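Local coordinates for adenosyl-chloride synthase (Thermotoga maritima, PDB 2ZBV) that probably cleaves S-adenosyl-L-methionine by moving its adenosyl group onto hydroxide or chloride, and binds adenosine between neighbouring subunits, at the interface of chains A and B. Coordinates in Å, arbitrary orientation; residue numbers count along the deposited sequence, not the author numbering. Chains: chain A/B, Uncharacterized conserved protein.

Contact 1: the interface of chains A and B. Residues chain A 14, 17, 118, 126, 129; chain B 53, 55-56, 234.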
loop_
_atom_site.group_PDB
_atom_site.type_symbol
_atom_site.label_atom_id
_atom_site.label_comp_id
_atom_site.label_asym_id
_atom_site.label_seq_id
_atom_site.Cartn_x
_atom_site.Cartn_y
_atom_site.Cartn_z
ATOM N N TYR A 14 -10.148 -1.620 -6.582
ATOM C CA TYR A 14 -11.297 -1.078 -5.867
ATOM C C TYR A 14 -11.005 0.213 -5.122
ATOM O O TYR A 14 -11.757 1.183 -5.220
ATOM C CB TYR A 14 -11.847 -2.111 -4.881
ATOM C CG TYR A 14 -12.184 -3.451 -5.507
ATOM C CD1 TYR A 14 -12.851 -3.519 -6.729
ATOM C CD2 TYR A 14 -11.873 -4.644 -4.855
ATOM C CE1 TYR A 14 -13.206 -4.747 -7.288
ATOM C CE2 TYR A 14 -12.225 -5.882 -5.400
ATOM C CZ TYR A 14 -12.893 -5.925 -6.617
ATOM O OH TYR A 14 -13.251 -7.145 -7.161
ATOM N N VAL A 17 -10.641 3.190 -7.615
ATOM C CA VAL A 17 -11.858 3.706 -8.251
ATOM C C VAL A 17 -12.703 4.519 -7.282
ATOM O O VAL A 17 -13.345 5.479 -7.684
ATOM C CB VAL A 17 -12.725 2.577 -8.882
ATOM C CG1 VAL A 17 -11.968 1.927 -10.022
ATOM C CG2 VAL A 17 -13.094 1.539 -7.847
ATOM N N TYR A 118 -23.179 8.152 -6.657
ATOM C CA TYR A 118 -22.292 8.274 -7.808
ATOM C C TYR A 118 -23.071 7.835 -9.048
ATOM O O TYR A 118 -22.848 8.341 -10.145
ATOM C CB TYR A 118 -21.044 7.403 -7.588
ATOM C CG TYR A 118 -20.232 7.051 -8.821
ATOM C CD1 TYR A 118 -19.716 8.038 -9.661
ATOM C CD2 TYR A 118 -19.947 5.715 -9.123
ATOM C CE1 TYR A 118 -18.927 7.697 -10.779
ATOM C CE2 TYR A 118 -19.172 5.365 -10.224
ATOM C CZ TYR A 118 -18.663 6.358 -11.048
ATOM O OH TYR A 118 -17.884 5.996 -12.126
ATOM N N PHE A 126 -21.143 -3.197 -4.656
ATOM C CA PHE A 126 -20.062 -2.232 -4.442
ATOM C C PHE A 126 -20.609 -0.867 -4.014
ATOM O O PHE A 126 -20.334 0.153 -4.647
ATOM C CB PHE A 126 -19.207 -2.085 -5.708
ATOM C CG PHE A 126 -17.842 -1.466 -5.466
ATOM C CD1 PHE A 126 -17.355 -1.278 -4.173
ATOM C CD2 PHE A 126 -17.039 -1.093 -6.538
ATOM C CE1 PHE A 126 -16.082 -0.724 -3.952
ATOM C CE2 PHE A 126 -15.767 -0.540 -6.333
ATOM C CZ PHE A 126 -15.290 -0.357 -5.034
ATOM N N ARG A 129 -18.309 2.231 -3.552
ATOM C CA ARG A 129 -18.027 3.179 -4.638
ATOM C C ARG A 129 -19.241 4.021 -5.041
ATOM O O ARG A 129 -19.124 5.226 -5.282
ATOM C CB ARG A 129 -17.550 2.432 -5.896
ATOM C CG ARG A 129 -17.430 3.314 -7.149
ATOM C CD ARG A 129 -17.344 2.484 -8.437
ATOM N NE ARG A 129 -18.598 1.785 -8.721
ATOM C CZ ARG A 129 -18.727 0.779 -9.583
ATOM N NH1 ARG A 129 -17.675 0.338 -10.265
ATOM N NH2 ARG A 129 -19.912 0.203 -9.754
ATOM N N ALA B 53 -10.893 -0.588 -14.307
ATOM C CA ALA B 53 -10.725 0.597 -13.477
ATOM C C ALA B 53 -11.065 1.872 -14.259
ATOM O O ALA B 53 -11.687 2.790 -13.719
ATOM C CB ALA B 53 -9.302 0.678 -12.958
ATOM N N LEU B 55 -13.257 2.511 -16.316
ATOM C CA LEU B 55 -14.688 2.770 -16.426
ATOM C C LEU B 55 -15.167 3.761 -15.365
ATOM O O LEU B 55 -16.188 4.419 -15.543
ATOM C CB LEU B 55 -15.478 1.460 -16.287
ATOM C CG LEU B 55 -15.448 0.483 -17.469
ATOM C CD1 LEU B 55 -15.966 -0.873 -17.019
ATOM C CD2 LEU B 55 -16.301 1.033 -18.632
ATOM N N ASP B 56 -14.431 3.873 -14.263
ATOM C CA ASP B 56 -14.834 4.783 -13.201
ATOM C C ASP B 56 -14.018 6.072 -13.124
ATOM O O ASP B 56 -14.196 6.876 -12.212
ATOM C CB ASP B 56 -14.819 4.062 -11.851
ATOM C CG ASP B 56 -15.933 3.030 -11.732
ATOM O OD1 ASP B 56 -17.098 3.371 -12.026
ATOM O OD2 ASP B 56 -15.646 1.884 -11.335
ATOM N N SER B 234 -18.969 -5.204 -9.955
ATOM C CA SER B 234 -19.076 -3.752 -10.096
ATOM C C SER B 234 -18.700 -3.167 -11.452
ATOM O O SER B 234 -18.791 -1.953 -11.650
ATOM C CB SER B 234 -18.249 -3.066 -9.014
ATOM O OG SER B 234 -16.874 -3.335 -9.193
#
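Near the start of helix 127-140, A:Arg129 faces two backbone turns of chain B: B:Asp56, just beyond the end of helix 43-54, and B:Ser234 (phi -62°, psi -2°), in the loop between strands 228-232 and 237-242. The arginine chain is bent at chi3 (68°), which carries the guanidinium down between these turns. Its terminal nitrogens both reach the carbonyl oxygen of B:Ser234, end-on and in the guanidinium plane: NH1 lies 2.9 Å from B:Ser234 O but above the carbonyl plane, whereas NH2, at 3.1 Å from that oxygen, sits in the plane on a lone pair. NH1 also makes a salt bridge of 2.8 Å to B:Asp56 OD2, met on the syn side, with the two planar groups steeply inclined. The other carboxylate oxygen, OD1, takes a hydrogen bond of 2.7 Å from the phenol OH of A:Tyr118, arriving on its anti side, so both oxygens of B:Asp56 are held from chain A. A leucine in place of A:Arg129 would probably leave that carboxylate without its charged mate and the B:Ser234 carbonyl without its paired donors. The guanidinium is in turn steadied by A:Phe126, whose CD2 lies toward the rim of one face. A:Val17 packs beside the aspartate, its CB 3.9 Å from B:Asp56 CB. This mostly polar patch between two copies of the protein probably helps hold the subunits together. Next to the arginine, A:Phe126 CD2 rests 3.4 Å from B:Ser234 CB.

Contact 2: the interface of chains A and B. Residues chain A 7-8, 40-41; chain B 179-180, 244-245.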
loop_
_atom_site.group_PDB
_atom_site.type_symbol
_atom_site.label_atom_id
_atom_site.label_comp_id
_atom_site.label_asym_id
_atom_site.label_seq_id
_atom_site.Cartn_x
_atom_site.Cartn_y
_atom_site.Cartn_z
ATOM N N ASP A 7 -11.641 -3.390 3.761
ATOM C CA ASP A 7 -11.068 -4.732 3.720
ATOM C C ASP A 7 -10.873 -5.083 2.241
ATOM O O ASP A 7 -10.791 -6.252 1.880
ATOM C CB ASP A 7 -12.020 -5.745 4.387
ATOM C CG ASP A 7 -13.376 -5.853 3.673
ATOM O OD1 ASP A 7 -13.754 -4.906 2.952
ATOM O OD2 ASP A 7 -14.075 -6.875 3.848
ATOM N N TRP A 8 -10.781 -4.059 1.391
ATOM C CA TRP A 8 -10.646 -4.275 -0.050
ATOM C C TRP A 8 -9.268 -4.712 -0.538
ATOM O O TRP A 8 -9.162 -5.354 -1.579
ATOM C CB TRP A 8 -11.055 -3.022 -0.831
ATOM C CG TRP A 8 -12.427 -2.486 -0.512
ATOM C CD1 TRP A 8 -13.373 -3.049 0.299
ATOM C CD2 TRP A 8 -12.952 -1.219 -0.918
ATOM N NE1 TRP A 8 -14.447 -2.202 0.435
ATOM C CE2 TRP A 8 -14.215 -1.071 -0.302
ATOM C CE3 TRP A 8 -12.472 -0.189 -1.740
ATOM C CZ2 TRP A 8 -15.009 0.072 -0.479
ATOM C CZ3 TRP A 8 -13.262 0.953 -1.916
ATOM C CH2 TRP A 8 -14.516 1.070 -1.286
ATOM N N PRO A 40 -10.651 -9.853 5.187
ATOM C CA PRO A 40 -11.983 -9.922 4.586
ATOM C C PRO A 40 -13.135 -10.107 5.582
ATOM O O PRO A 40 -13.103 -11.000 6.425
ATOM C CB PRO A 40 -11.859 -11.096 3.620
ATOM C CG PRO A 40 -10.441 -10.961 3.135
ATOM C CD PRO A 40 -9.681 -10.661 4.421
ATOM N N PHE A 41 -14.136 -9.239 5.466
ATOM C CA PHE A 41 -15.341 -9.265 6.292
ATOM C C PHE A 41 -15.138 -9.097 7.793
ATOM O O PHE A 41 -16.103 -9.196 8.555
ATOM C CB PHE A 41 -16.120 -10.576 6.062
ATOM C CG PHE A 41 -15.850 -11.232 4.725
ATOM C CD1 PHE A 41 -16.014 -10.531 3.536
ATOM C CD2 PHE A 41 -15.405 -12.554 4.667
ATOM C CE1 PHE A 41 -15.737 -11.134 2.312
ATOM C CE2 PHE A 41 -15.127 -13.169 3.442
ATOM C CZ PHE A 41 -15.293 -12.454 2.262
ATOM N N THR B 179 -8.936 -9.880 -3.942
ATOM C CA THR B 179 -8.466 -10.214 -2.600
ATOM C C THR B 179 -9.406 -11.122 -1.827
ATOM O O THR B 179 -8.966 -11.869 -0.956
ATOM C CB THR B 179 -8.226 -8.953 -1.759
ATOM O OG1 THR B 179 -7.413 -8.034 -2.501
ATOM C CG2 THR B 179 -7.515 -9.311 -0.463
ATOM N N PHE B 180 -10.700 -11.058 -2.126
ATOM C CA PHE B 180 -11.669 -11.905 -1.429
ATOM C C PHE B 180 -11.688 -13.316 -2.013
ATOM O O PHE B 180 -12.209 -14.247 -1.399
ATOM C CB PHE B 180 -13.068 -11.301 -1.533
ATOM C CG PHE B 180 -13.153 -9.899 -1.013
ATOM C CD1 PHE B 180 -13.077 -9.645 0.352
ATOM C CD2 PHE B 180 -13.264 -8.827 -1.892
ATOM C CE1 PHE B 180 -13.106 -8.340 0.835
ATOM C CE2 PHE B 180 -13.295 -7.513 -1.415
ATOM C CZ PHE B 180 -13.214 -7.274 -0.050
ATOM N N LEU B 244 -19.121 -14.893 2.010
ATOM C CA LEU B 244 -18.260 -14.926 3.184
ATOM C C LEU B 244 -17.165 -15.978 3.024
ATOM O O LEU B 244 -16.654 -16.516 4.006
ATOM C CB LEU B 244 -19.096 -15.218 4.437
ATOM C CG LEU B 244 -20.093 -14.109 4.808
ATOM C CD1 LEU B 244 -21.022 -14.575 5.938
ATOM C CD2 LEU B 244 -19.312 -12.864 5.217
ATOM N N GLY B 245 -16.811 -16.265 1.774
ATOM C CA GLY B 245 -15.782 -17.257 1.507
ATOM C C GLY B 245 -14.878 -16.895 0.346
ATOM O O GLY B 245 -14.907 -15.767 -0.146
#
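The carboxylate of A:Asp7, which B:Phe180 meets from across the interface, accepts a nearly straight hydrogen bond (164° at H) from its own chain: A:Phe41 N lies 2.9 Å from A:Asp7 OD2, on the anti lone pair. That bond ties the 40-41 turn to the loop after strand 2-6, making one surface for chain B. Into it goes the ring of B:Phe180, edge first, with A:Asp7 CG in its plane and the carboxylate turned 62° from the ring. At the leading edge, B:Phe180 CZ is 3.3 Å from the backbone oxygen A:Asp7 O. Further back, B:Phe180 CD1 touches A:Pro40 CB at 3.8 Å and A:Phe41 CE1 at 3.6 Å. The ring of A:Phe41 is itself sandwiched: A:Pro40 CB lies over the centre of one face, and B:Leu244 covers the other, with its CD2 toward the rim and its backbone CA 3.6 Å from A:Phe41 CE2. CG of A:Phe41 is nearly eclipsed with its backbone N (chi1 -24°), an unusual torsion that turns the ring toward B:Leu244. A weak hydrogen bond from the hydroxyl of B:Thr179 to the backbone oxygen of A:Trp8 adds a polar touch at the far end. A:Asp7, A:Trp8, A:Phe41, B:Phe180 and B:Leu244 all belong to adenosine-binding stretches of this protein, so the packing here brings their two halves together and builds the nucleoside pocket from neighbouring subunits.

Some 17 Å separates the C-alpha centres of contact 1 and contact 2, which belong to one A-B interface. On chain A, the loop following strand 2-6 serves contact 2 and runs into helix 14-25, used by contact 1; on chain B, strand 237-242 leads from the serine turn of contact 1 to the leucine of contact 2. A:Phe126 of contact 1 also lines the adenosine pocket, joining the charged patch to the ligand site. Contact 1 probably sets the subunits in register, while contact 2 shapes the pocket. With three copies in the deposited assembly, binding would likely depend on that association.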